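Local atomic coordinates of SspB protein (Streptomyces clavuligerus, PDB entry 6JUF), a protein that probably acts as a metal-dependent DNA-cleaving component of the SspABCD-SspE phosphorothioation-sensing system that defends the bacterium against phages. Residues N320-R324 against P325-T329; F307-A310 against W311-L314; M56-A59 against M60-W63; W26-K29 against A30-V34. One frame throughout, in Å; residues are numbered along the deposited sequence.

Contact 1: N320-R324 against P325-T329; sequences NVRSR and PNFPT
Phe327 folds back on the short 3-10 segment 321-323, a local contact within one connecting loop. The apolar part is built round its ring. CG of Phe327 lies anti to the backbone N (chi1 -170°), which swings the phenyl group back to Val321, where CG1 comes within 3.5 Å of Phe327 CE1. The rim on the other side of the ring meets Arg322: Phe327 CD2 is 3.8 Å from Arg322 CA, and Phe327 CE2 is 4.0 Å from Arg322 CG. Pro328 CD lies over one face of the ring, offset toward its rim, 3.5 Å above the plane.

The polar part is mostly backbone. Phe327 N donates to Arg324 O at 3.1 Å with an N-H...O angle of 161°. One water donates to both Arg322 O (2.7 Å) and Phe327 O (2.9 Å), bridging two carbonyl oxygens that, both being acceptors, cannot bond each other.

The charged ends turn elsewhere. Arg322 NE forms a salt bridge with Asp315 of helix 306-317, while Arg324 NH1 donates to the carbonyls of Asp98 and Gly99. Val321 CG2 lies over one face of the Arg324 guanidinium, offset toward its rim.

Pro325 and Asn326 occupy the corners of a type II beta turn running from Arg324 to Phe327; it reverses the chain shortly before Thr329 N-caps helix 330-336.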
loop_
_atom_site.group_PDB
_atom_site.type_symbol
_atom_site.label_atom_id
_atom_site.label_comp_id
_atom_site.label_asym_id
_atom_site.label_seq_id
_atom_site.Cartn_x
_atom_site.Cartn_y
_atom_site.Cartn_z
ATOM N N ASN B 320 1.151 -22.723 -5.756
ATOM C CA ASN B 320 1.465 -23.380 -7.017
ATOM C C ASN B 320 0.701 -22.775 -8.173
ATOM O O ASN B 320 -0.081 -23.427 -8.882
ATOM C CB ASN B 320 1.244 -24.893 -6.835
ATOM C CG ASN B 320 2.137 -25.452 -5.743
ATOM O OD1 ASN B 320 1.650 -26.095 -4.785
ATOM N ND2 ASN B 320 3.424 -25.208 -5.850
ATOM N N VAL B 321 0.978 -21.480 -8.376
ATOM C CA VAL B 321 0.451 -20.758 -9.548
ATOM C C VAL B 321 0.750 -21.490 -10.864
ATOM O O VAL B 321 -0.117 -21.446 -11.794
ATOM C CB VAL B 321 1.072 -19.350 -9.589
ATOM C CG1 VAL B 321 0.572 -18.549 -10.756
ATOM C CG2 VAL B 321 0.763 -18.614 -8.286
ATOM N N ARG B 322 1.931 -22.083 -10.988
ATOM C CA ARG B 322 2.375 -22.677 -12.271
ATOM C C ARG B 322 1.466 -23.856 -12.702
ATOM O O ARG B 322 1.458 -24.242 -13.861
ATOM C CB ARG B 322 3.860 -23.096 -12.204
ATOM C CG ARG B 322 4.860 -21.944 -12.066
ATOM C CD ARG B 322 6.287 -22.428 -11.866
ATOM N NE ARG B 322 6.394 -23.338 -10.703
ATOM C CZ ARG B 322 7.499 -24.011 -10.388
ATOM N NH1 ARG B 322 8.606 -23.849 -11.072
ATOM N NH2 ARG B 322 7.444 -24.808 -9.359
ATOM N N SER B 323 0.736 -24.403 -11.734
ATOM C CA SER B 323 -0.212 -25.515 -11.928
ATOM C C SER B 323 -1.562 -25.130 -12.465
ATOM O O SER B 323 -2.349 -26.000 -12.871
ATOM C CB SER B 323 -0.463 -26.225 -10.602
ATOM O OG SER B 323 0.734 -26.854 -10.258
ATOM N N ARG B 324 -1.847 -23.836 -12.471
ATOM C CA ARG B 324 -3.158 -23.326 -12.867
ATOM C C ARG B 324 -3.306 -23.564 -14.361
ATOM O O ARG B 324 -2.307 -23.537 -15.131
ATOM C CB ARG B 324 -3.316 -21.835 -12.563
ATOM C CG ARG B 324 -3.324 -21.563 -11.080
ATOM C CD ARG B 324 -3.469 -20.074 -10.735
ATOM N NE ARG B 324 -3.258 -19.957 -9.300
ATOM C CZ ARG B 324 -3.131 -18.828 -8.614
ATOM N NH1 ARG B 324 -3.212 -17.667 -9.226
ATOM N NH2 ARG B 324 -2.923 -18.875 -7.309
ATOM N N PRO B 325 -4.569 -23.806 -14.771
ATOM C CA PRO B 325 -4.849 -24.003 -16.195
ATOM C C PRO B 325 -4.275 -22.888 -17.051
ATOM O O PRO B 325 -4.495 -21.694 -16.741
ATOM C CB PRO B 325 -6.370 -23.989 -16.266
ATOM C CG PRO B 325 -6.786 -24.467 -14.920
ATOM C CD PRO B 325 -5.799 -23.848 -13.960
ATOM N N ASN B 326 -3.507 -23.289 -18.074
ATOM C CA ASN B 326 -3.018 -22.359 -19.099
ATOM C C ASN B 326 -1.968 -21.387 -18.617
ATOM O O ASN B 326 -1.693 -20.392 -19.285
ATOM C CB ASN B 326 -4.196 -21.551 -19.668
ATOM C CG ASN B 326 -5.229 -22.434 -20.317
ATOM O OD1 ASN B 326 -4.907 -23.237 -21.168
ATOM N ND2 ASN B 326 -6.471 -22.258 -19.936
ATOM N N PHE B 327 -1.395 -21.659 -17.446
ATOM C CA PHE B 327 -0.249 -20.856 -17.005
ATOM C C PHE B 327 0.967 -21.128 -17.864
ATOM O O PHE B 327 1.335 -22.278 -18.018
ATOM C CB PHE B 327 0.105 -21.114 -15.541
ATOM C CG PHE B 327 1.130 -20.118 -15.035
ATOM C CD1 PHE B 327 0.714 -18.917 -14.468
ATOM C CD2 PHE B 327 2.466 -20.352 -15.243
ATOM C CE1 PHE B 327 1.662 -17.968 -14.030
ATOM C CE2 PHE B 327 3.409 -19.424 -14.837
ATOM C CZ PHE B 327 3.002 -18.233 -14.232
ATOM N N PRO B 328 1.581 -20.075 -18.442
ATOM C CA PRO B 328 2.690 -20.349 -19.377
ATOM C C PRO B 328 3.981 -20.777 -18.724
ATOM O O PRO B 328 4.352 -20.178 -17.667
ATOM C CB PRO B 328 2.930 -19.005 -20.045
ATOM C CG PRO B 328 2.413 -17.978 -19.085
ATOM C CD PRO B 328 1.309 -18.609 -18.268
ATOM N N THR B 329 4.679 -21.749 -19.312
ATOM C CA THR B 329 6.055 -22.050 -18.930
ATOM C C THR B 329 6.976 -20.876 -19.304
ATOM O O THR B 329 6.567 -19.975 -20.076
ATOM C CB THR B 329 6.558 -23.310 -19.618
ATOM O OG1 THR B 329 6.614 -23.136 -21.050
ATOM C CG2 THR B 329 5.650 -24.522 -19.230
HETATM O O HOH W 1 2.897 -23.730 -16.103
#

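Contact 2: F307-A310 against W311-L314; sequences FDLA and WDVL
With chi1 of -172° at Phe307 and -82° at Trp311, the two aromatic side chains leave the helix side by side and point the same way. The phenyl ring then meets the NE1-CD1 side of the five-membered ring obliquely: Phe307 CZ is 3.5 Å from Trp311 NE1, and Trp311 CD1 sits over one face of the phenyl ring, offset toward its rim. Centroids of the phenyl and five-membered rings are 4.8 Å apart with planes at 45°. Phe307 O lies at the indole edge, in its plane, 3.5 Å from Trp311 CD1.

The spacing is that of i and i+4 residues in an alpha helix, here helix 306-317. Trp311 N donates to Phe307 O at 3.1 Å, linking the pair's own residues, and Leu314 N to Ala310 O at 2.9 Å continues the ladder. Over one face of the indole, offset toward the rim, Leu314 CD2 lies 3.6 Å above the plane. Trp89, Trp93 and Tyr236 meet the same indole edge-to-face, and Arg330 adds a cation-pi contact.

Elsewhere on the helix, Leu309 CD2 touches Asp312 OD2 at 4.0 Å, while Asp312 OD1 forms a salt bridge with Arg322 NH2.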
loop_
_atom_site.group_PDB
_atom_site.type_symbol
_atom_site.label_atom_id
_atom_site.label_comp_id
_atom_site.label_asym_id
_atom_site.label_seq_id
_atom_site.Cartn_x
_atom_site.Cartn_y
_atom_site.Cartn_z
ATOM N N PHE B 307 18.361 -23.052 -8.807
ATOM C CA PHE B 307 17.371 -22.166 -9.374
ATOM C C PHE B 307 16.001 -22.816 -9.472
ATOM O O PHE B 307 14.988 -22.176 -9.091
ATOM C CB PHE B 307 17.819 -21.663 -10.743
ATOM C CG PHE B 307 16.933 -20.596 -11.301
ATOM C CD1 PHE B 307 17.190 -19.271 -10.967
ATOM C CD2 PHE B 307 15.849 -20.915 -12.119
ATOM C CE1 PHE B 307 16.396 -18.238 -11.481
ATOM C CE2 PHE B 307 15.047 -19.919 -12.680
ATOM C CZ PHE B 307 15.315 -18.566 -12.345
ATOM N N ASP B 308 15.919 -24.063 -9.975
ATOM C CA ASP B 308 14.611 -24.699 -10.129
ATOM C C ASP B 308 14.038 -24.971 -8.754
ATOM O O ASP B 308 12.776 -24.915 -8.559
ATOM C CB ASP B 308 14.696 -26.016 -10.955
ATOM C CG ASP B 308 14.958 -25.759 -12.437
ATOM O OD1 ASP B 308 14.756 -24.621 -12.921
ATOM O OD2 ASP B 308 15.373 -26.698 -13.142
ATOM N N LEU B 309 14.896 -25.327 -7.808
ATOM C CA LEU B 309 14.397 -25.614 -6.452
ATOM C C LEU B 309 13.887 -24.323 -5.808
ATOM O O LEU B 309 12.891 -24.330 -5.111
ATOM C CB LEU B 309 15.447 -26.299 -5.557
ATOM C CG LEU B 309 15.848 -27.703 -6.091
ATOM C CD1 LEU B 309 17.084 -28.138 -5.299
ATOM C CD2 LEU B 309 14.636 -28.595 -5.834
ATOM N N ALA B 310 14.577 -23.217 -6.043
ATOM C CA ALA B 310 14.155 -21.959 -5.517
ATOM C C ALA B 310 12.730 -21.664 -5.981
ATOM O O ALA B 310 11.918 -21.200 -5.175
ATOM C CB ALA B 310 15.096 -20.835 -5.994
ATOM N N TRP B 311 12.452 -21.880 -7.255
ATOM C CA TRP B 311 11.143 -21.656 -7.761
ATOM C C TRP B 311 10.095 -22.648 -7.293
ATOM O O TRP B 311 8.944 -22.271 -7.245
ATOM C CB TRP B 311 11.166 -21.477 -9.283
ATOM C CG TRP B 311 11.541 -20.058 -9.554
ATOM C CD1 TRP B 311 12.806 -19.523 -9.765
ATOM C CD2 TRP B 311 10.640 -18.943 -9.597
ATOM N NE1 TRP B 311 12.731 -18.188 -9.943
ATOM C CE2 TRP B 311 11.454 -17.775 -9.855
ATOM C CE3 TRP B 311 9.264 -18.796 -9.456
ATOM C CZ2 TRP B 311 10.903 -16.495 -9.940
ATOM C CZ3 TRP B 311 8.703 -17.539 -9.577
ATOM C CH2 TRP B 311 9.518 -16.391 -9.797
ATOM N N ASP B 312 10.417 -23.913 -7.062
ATOM C CA ASP B 312 9.456 -24.809 -6.389
ATOM C C ASP B 312 9.048 -24.216 -5.055
ATOM O O ASP B 312 7.861 -24.177 -4.728
ATOM C CB ASP B 312 10.029 -26.208 -6.169
ATOM C CG ASP B 312 10.244 -26.978 -7.468
ATOM O OD1 ASP B 312 9.609 -26.594 -8.480
ATOM O OD2 ASP B 312 11.078 -27.918 -7.479
ATOM N N VAL B 313 10.027 -23.804 -4.261
ATOM C CA VAL B 313 9.770 -23.310 -2.910
ATOM C C VAL B 313 8.936 -22.014 -3.007
ATOM O O VAL B 313 7.967 -21.819 -2.289
ATOM C CB VAL B 313 11.117 -22.988 -2.225
ATOM C CG1 VAL B 313 10.955 -22.164 -0.944
ATOM C CG2 VAL B 313 11.857 -24.274 -1.886
ATOM N N LEU B 314 9.286 -21.137 -3.919
ATOM C CA LEU B 314 8.558 -19.876 -4.062
ATOM C C LEU B 314 7.124 -20.107 -4.591
ATOM O O LEU B 314 6.212 -19.539 -4.092
ATOM C CB LEU B 314 9.297 -18.916 -5.009
ATOM C CG LEU B 314 8.654 -17.543 -5.216
ATOM C CD1 LEU B 314 8.421 -16.821 -3.883
ATOM C CD2 LEU B 314 9.527 -16.660 -6.113
#

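Contact 3: M56-A59 against M60-W63; sequences MVYA and MRYW
Tyr58 and Arg61 meet one turn apart on alpha helix 57-66, an i to i+3 contact between an aromatic ring and an arginine chain. The helix packs against helices 24-34 and 46-50, and the side chain of Tyr58 is about 4 Å from that of Glu18, a residue that binds magnesium in another structure of this protein, no metal being bound to this chain here.

The helical frame is set by regular i to i+4 bonds. Met60 N donates to Met56 O at 3.0 Å, and Tyr62 N reaches Tyr58 O at 2.8 Å. Arg61 N and Trp63 N continue the series, donating to Val57 O and Ala59 O.

On this frame both Tyr58 and Arg61 have CG anti to the backbone N (chi1 -154° and 176°), and the arginine chain is extended from CG to NE. The two side chains cross at a slant. Arg61 CD rests 3.9 Å above the tyrosine ring plane, displaced toward the rim, and the guanidinium and ring planes are 39° apart. Tyr58 OH lies over the centre of one guanidinium face. Arg61 NE forms a salt bridge with Glu72, which probably helps fix the rotation of the guanidinium.

Further along, Tyr62 OH and Trp63 NE1 are hydrogen-bonded to the carbonyls of Trp127 and Phe20 respectively. Tyr62 CE2 sits over one face of the Trp63 indole, whose CD1 lies 3.2 Å from Ala59 O; the closest approach of Arg61 to the Tyr58 ring is from NH1 to CE1, 3.6 Å.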
loop_
_atom_site.group_PDB
_atom_site.type_symbol
_atom_site.label_atom_id
_atom_site.label_comp_id
_atom_site.label_asym_id
_atom_site.label_seq_id
_atom_site.Cartn_x
_atom_site.Cartn_y
_atom_site.Cartn_z
ATOM N N MET B 56 6.247 11.651 -14.994
ATOM C CA MET B 56 6.247 10.321 -14.313
ATOM C C MET B 56 6.467 9.112 -15.239
ATOM O O MET B 56 6.759 7.994 -14.772
ATOM C CB MET B 56 4.949 10.136 -13.522
ATOM C CG MET B 56 4.770 11.146 -12.434
ATOM S SD MET B 56 3.040 11.021 -11.910
ATOM C CE MET B 56 2.985 12.495 -10.905
ATOM N N VAL B 57 6.414 9.345 -16.566
ATOM C CA VAL B 57 6.522 8.216 -17.503
ATOM C C VAL B 57 7.827 7.429 -17.345
ATOM O O VAL B 57 7.835 6.204 -17.276
ATOM C CB VAL B 57 6.268 8.643 -18.956
ATOM C CG1 VAL B 57 6.481 7.461 -19.914
ATOM C CG2 VAL B 57 4.863 9.291 -19.131
ATOM N N TYR B 58 8.936 8.145 -17.351
ATOM C CA TYR B 58 10.217 7.485 -17.245
ATOM C C TYR B 58 10.411 6.753 -15.907
ATOM O O TYR B 58 10.903 5.636 -15.876
ATOM C CB TYR B 58 11.379 8.448 -17.539
ATOM C CG TYR B 58 12.521 7.654 -18.030
ATOM C CD1 TYR B 58 12.681 7.499 -19.384
ATOM C CD2 TYR B 58 13.428 7.024 -17.138
ATOM C CE1 TYR B 58 13.670 6.752 -19.883
ATOM C CE2 TYR B 58 14.472 6.238 -17.654
ATOM C CZ TYR B 58 14.557 6.134 -19.036
ATOM O OH TYR B 58 15.593 5.425 -19.587
ATOM N N ALA B 59 10.012 7.406 -14.824
ATOM C CA ALA B 59 10.115 6.767 -13.500
ATOM C C ALA B 59 9.324 5.456 -13.481
ATOM O O ALA B 59 9.778 4.449 -12.965
ATOM C CB ALA B 59 9.648 7.717 -12.408
ATOM N N MET B 60 8.136 5.470 -14.073
ATOM C CA MET B 60 7.312 4.245 -14.141
ATOM C C MET B 60 8.022 3.130 -14.951
ATOM O O MET B 60 8.075 1.977 -14.519
ATOM C CB MET B 60 5.957 4.589 -14.764
ATOM C CG MET B 60 4.990 3.410 -14.889
ATOM S SD MET B 60 3.530 3.952 -15.766
ATOM C CE MET B 60 2.260 2.892 -15.091
ATOM N N ARG B 61 8.584 3.512 -16.110
ATOM C CA ARG B 61 9.371 2.607 -16.936
ATOM C C ARG B 61 10.566 2.035 -16.154
ATOM O O ARG B 61 10.811 0.803 -16.171
ATOM C CB ARG B 61 9.836 3.407 -18.161
ATOM C CG ARG B 61 10.783 2.657 -19.136
ATOM C CD ARG B 61 11.258 3.645 -20.202
ATOM N NE ARG B 61 12.230 3.034 -21.063
ATOM C CZ ARG B 61 12.671 3.620 -22.177
ATOM N NH1 ARG B 61 12.163 4.822 -22.517
ATOM N NH2 ARG B 61 13.586 3.014 -22.926
ATOM N N TYR B 62 11.299 2.930 -15.461
ATOM C CA TYR B 62 12.469 2.579 -14.680
ATOM C C TYR B 62 12.120 1.511 -13.618
ATOM O O TYR B 62 12.793 0.515 -13.467
ATOM C CB TYR B 62 13.102 3.843 -14.042
ATOM C CG TYR B 62 14.142 3.431 -13.019
ATOM C CD1 TYR B 62 15.451 3.095 -13.392
ATOM C CD2 TYR B 62 13.769 3.339 -11.648
ATOM C CE1 TYR B 62 16.358 2.641 -12.441
ATOM C CE2 TYR B 62 14.706 2.908 -10.694
ATOM C CZ TYR B 62 16.001 2.554 -11.126
ATOM O OH TYR B 62 16.901 2.090 -10.198
ATOM N N TRP B 63 11.031 1.754 -12.901
ATOM C CA TRP B 63 10.674 0.881 -11.770
ATOM C C TRP B 63 10.337 -0.498 -12.294
ATOM O O TRP B 63 10.685 -1.508 -11.676
ATOM C CB TRP B 63 9.592 1.442 -10.856
ATOM C CG TRP B 63 10.125 2.480 -9.943
ATOM C CD1 TRP B 63 9.712 3.797 -9.817
ATOM C CD2 TRP B 63 11.199 2.290 -8.950
ATOM N NE1 TRP B 63 10.483 4.457 -8.834
ATOM C CE2 TRP B 63 11.377 3.590 -8.278
ATOM C CE3 TRP B 63 11.981 1.191 -8.536
ATOM C CZ2 TRP B 63 12.341 3.779 -7.278
ATOM C CZ3 TRP B 63 12.941 1.404 -7.519
ATOM C CH2 TRP B 63 13.106 2.657 -6.919
#

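Contact 4: W26-K29 against A30-V34; sequences WLHK and AYMQV
Trp26 to Val34 run as one alpha helix, the greater part of helix 24-34, with Met32 N donating to His28 O at 3.1 Å (155°), Gln33 N to Lys29 O at 3.1 Å, and Ala30 CB lying 3.1 Å from Trp26 O.

The side-chain contact is between His28 and Met32, four residues apart. His28 has CG anti to its own backbone N (chi1 174°), which carries the imidazole along the helix to Met32. On the methionine, chi1 of -70° sets CG over one face of the ring, offset toward the rim, with His28 CE1 4.2 Å from Met32 CG; the bends at chi2 and chi3 act beyond it, on SD and CE. The sulfur stands farther off, Met32 SD being 5.2 Å from the ring centroid in an oblique Met-aromatic approach. CG of Met32 also lies 3.4 Å from His28 O.

Other rings border the imidazole: Phe24 of the same helix, and Tyr103 of the second subunit, which also packs on Lys29. Lys29 NZ donates to the carbonyl of Leu50, and Tyr31 OH is hydrogen-bonded to Asp96.

The imidazole thus meets Met32 mainly through the CG methylene, without a hydrogen bond between the side chains, which implies a contact that is probably largely dispersive, at the subunit interface.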
loop_
_atom_site.group_PDB
_atom_site.type_symbol
_atom_site.label_atom_id
_atom_site.label_comp_id
_atom_site.label_asym_id
_atom_site.label_seq_id
_atom_site.Cartn_x
_atom_site.Cartn_y
_atom_site.Cartn_z
ATOM N N TRP B 26 1.748 2.020 -10.351
ATOM C CA TRP B 26 2.728 2.047 -11.456
ATOM C C TRP B 26 3.146 0.655 -11.892
ATOM O O TRP B 26 3.278 0.391 -13.115
ATOM C CB TRP B 26 3.950 2.832 -11.036
ATOM C CG TRP B 26 3.713 4.315 -10.992
ATOM C CD1 TRP B 26 2.545 5.002 -11.199
ATOM C CD2 TRP B 26 4.755 5.349 -10.745
ATOM N NE1 TRP B 26 2.755 6.395 -11.076
ATOM C CE2 TRP B 26 4.069 6.637 -10.771
ATOM C CE3 TRP B 26 6.104 5.305 -10.451
ATOM C CZ2 TRP B 26 4.753 7.843 -10.631
ATOM C CZ3 TRP B 26 6.778 6.528 -10.260
ATOM C CH2 TRP B 26 6.121 7.757 -10.329
ATOM N N LEU B 27 3.367 -0.264 -10.929
ATOM C CA LEU B 27 3.814 -1.620 -11.300
ATOM C C LEU B 27 2.658 -2.316 -12.069
ATOM O O LEU B 27 2.835 -2.964 -13.057
ATOM C CB LEU B 27 4.155 -2.404 -10.067
ATOM C CG LEU B 27 5.299 -1.808 -9.254
ATOM C CD1 LEU B 27 5.566 -2.759 -8.085
ATOM C CD2 LEU B 27 6.560 -1.532 -10.128
ATOM N N HIS B 28 1.470 -2.163 -11.514
ATOM C CA HIS B 28 0.273 -2.820 -12.080
ATOM C C HIS B 28 -0.106 -2.382 -13.480
ATOM O O HIS B 28 -0.224 -3.224 -14.413
ATOM C CB HIS B 28 -0.901 -2.622 -11.111
ATOM C CG HIS B 28 -2.226 -3.127 -11.617
ATOM N ND1 HIS B 28 -2.547 -4.447 -11.615
ATOM C CD2 HIS B 28 -3.345 -2.440 -12.093
ATOM C CE1 HIS B 28 -3.824 -4.598 -12.102
ATOM N NE2 HIS B 28 -4.323 -3.368 -12.378
ATOM N N LYS B 29 -0.229 -1.064 -13.615
ATOM C CA LYS B 29 -0.580 -0.494 -14.959
ATOM C C LYS B 29 0.536 -0.671 -15.976
ATOM O O LYS B 29 0.212 -0.888 -17.141
ATOM C CB LYS B 29 -0.919 0.981 -14.867
ATOM C CG LYS B 29 -2.212 1.180 -14.118
ATOM C CD LYS B 29 -2.739 2.598 -14.146
ATOM C CE LYS B 29 -1.965 3.527 -13.239
ATOM N NZ LYS B 29 -2.065 4.923 -13.740
ATOM N N ALA B 30 1.813 -0.610 -15.562
ATOM C CA ALA B 30 2.911 -0.914 -16.498
ATOM C C ALA B 30 2.764 -2.351 -17.062
ATOM O O ALA B 30 2.837 -2.557 -18.277
ATOM C CB ALA B 30 4.274 -0.664 -15.852
ATOM N N TYR B 31 2.516 -3.323 -16.181
ATOM C CA TYR B 31 2.350 -4.714 -16.601
ATOM C C TYR B 31 1.249 -4.852 -17.636
ATOM O O TYR B 31 1.396 -5.473 -18.667
ATOM C CB TYR B 31 2.109 -5.624 -15.400
ATOM C CG TYR B 31 1.814 -7.067 -15.875
ATOM C CD1 TYR B 31 2.773 -7.870 -16.425
ATOM C CD2 TYR B 31 0.496 -7.576 -15.779
ATOM C CE1 TYR B 31 2.509 -9.150 -16.895
ATOM C CE2 TYR B 31 0.215 -8.892 -16.272
ATOM C CZ TYR B 31 1.223 -9.668 -16.795
ATOM O OH TYR B 31 0.934 -10.924 -17.216
ATOM N N MET B 32 0.117 -4.250 -17.315
ATOM C CA MET B 32 -1.114 -4.413 -18.125
ATOM C C MET B 32 -0.901 -3.824 -19.534
ATOM O O MET B 32 -1.357 -4.346 -20.547
ATOM C CB MET B 32 -2.349 -3.785 -17.466
ATOM C CG MET B 32 -2.897 -4.457 -16.202
ATOM S SD MET B 32 -3.067 -6.257 -16.369
ATOM C CE MET B 32 -4.437 -6.313 -17.545
ATOM N N GLN B 33 -0.196 -2.703 -19.577
ATOM C CA GLN B 33 0.119 -2.019 -20.856
ATOM C C GLN B 33 1.233 -2.672 -21.697
ATOM O O GLN B 33 1.042 -2.886 -22.897
ATOM C CB GLN B 33 0.531 -0.566 -20.570
ATOM C CG GLN B 33 -0.574 0.387 -20.180
ATOM C CD GLN B 33 -1.223 1.016 -21.383
ATOM O OE1 GLN B 33 -0.626 1.876 -22.026
ATOM N NE2 GLN B 33 -2.420 0.580 -21.709
ATOM N N VAL B 34 2.372 -3.035 -21.081
ATOM C CA VAL B 34 3.522 -3.604 -21.801
ATOM C C VAL B 34 3.207 -4.993 -22.346
ATOM O O VAL B 34 3.893 -5.465 -23.209
ATOM C CB VAL B 34 4.808 -3.586 -20.923
ATOM C CG1 VAL B 34 4.772 -4.672 -19.865
ATOM C CG2 VAL B 34 6.057 -3.723 -21.785
#

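In the fold
From the N terminus, contact 4 comes first, on helix 24-34, then contact 3 on helix 57-66, contact 2 on helix 306-317 and contact 1 in the loop before helix 330-336. All four are local and in series, so none nests in or crosses another; only contact 1 turns the chain back, through its beta turn. Contacts 3 and 4 touch, Met60 CE lying 3.3 Å from Trp26 O, and so join helices 24-34 and 57-66. Contacts 1 and 2 meet through the Arg322-Asp312 salt bridge, tying the loop to the preceding helix. Contacts 2 and 3 lie on opposite sides of the chain's centre, their centres about 30 Å apart.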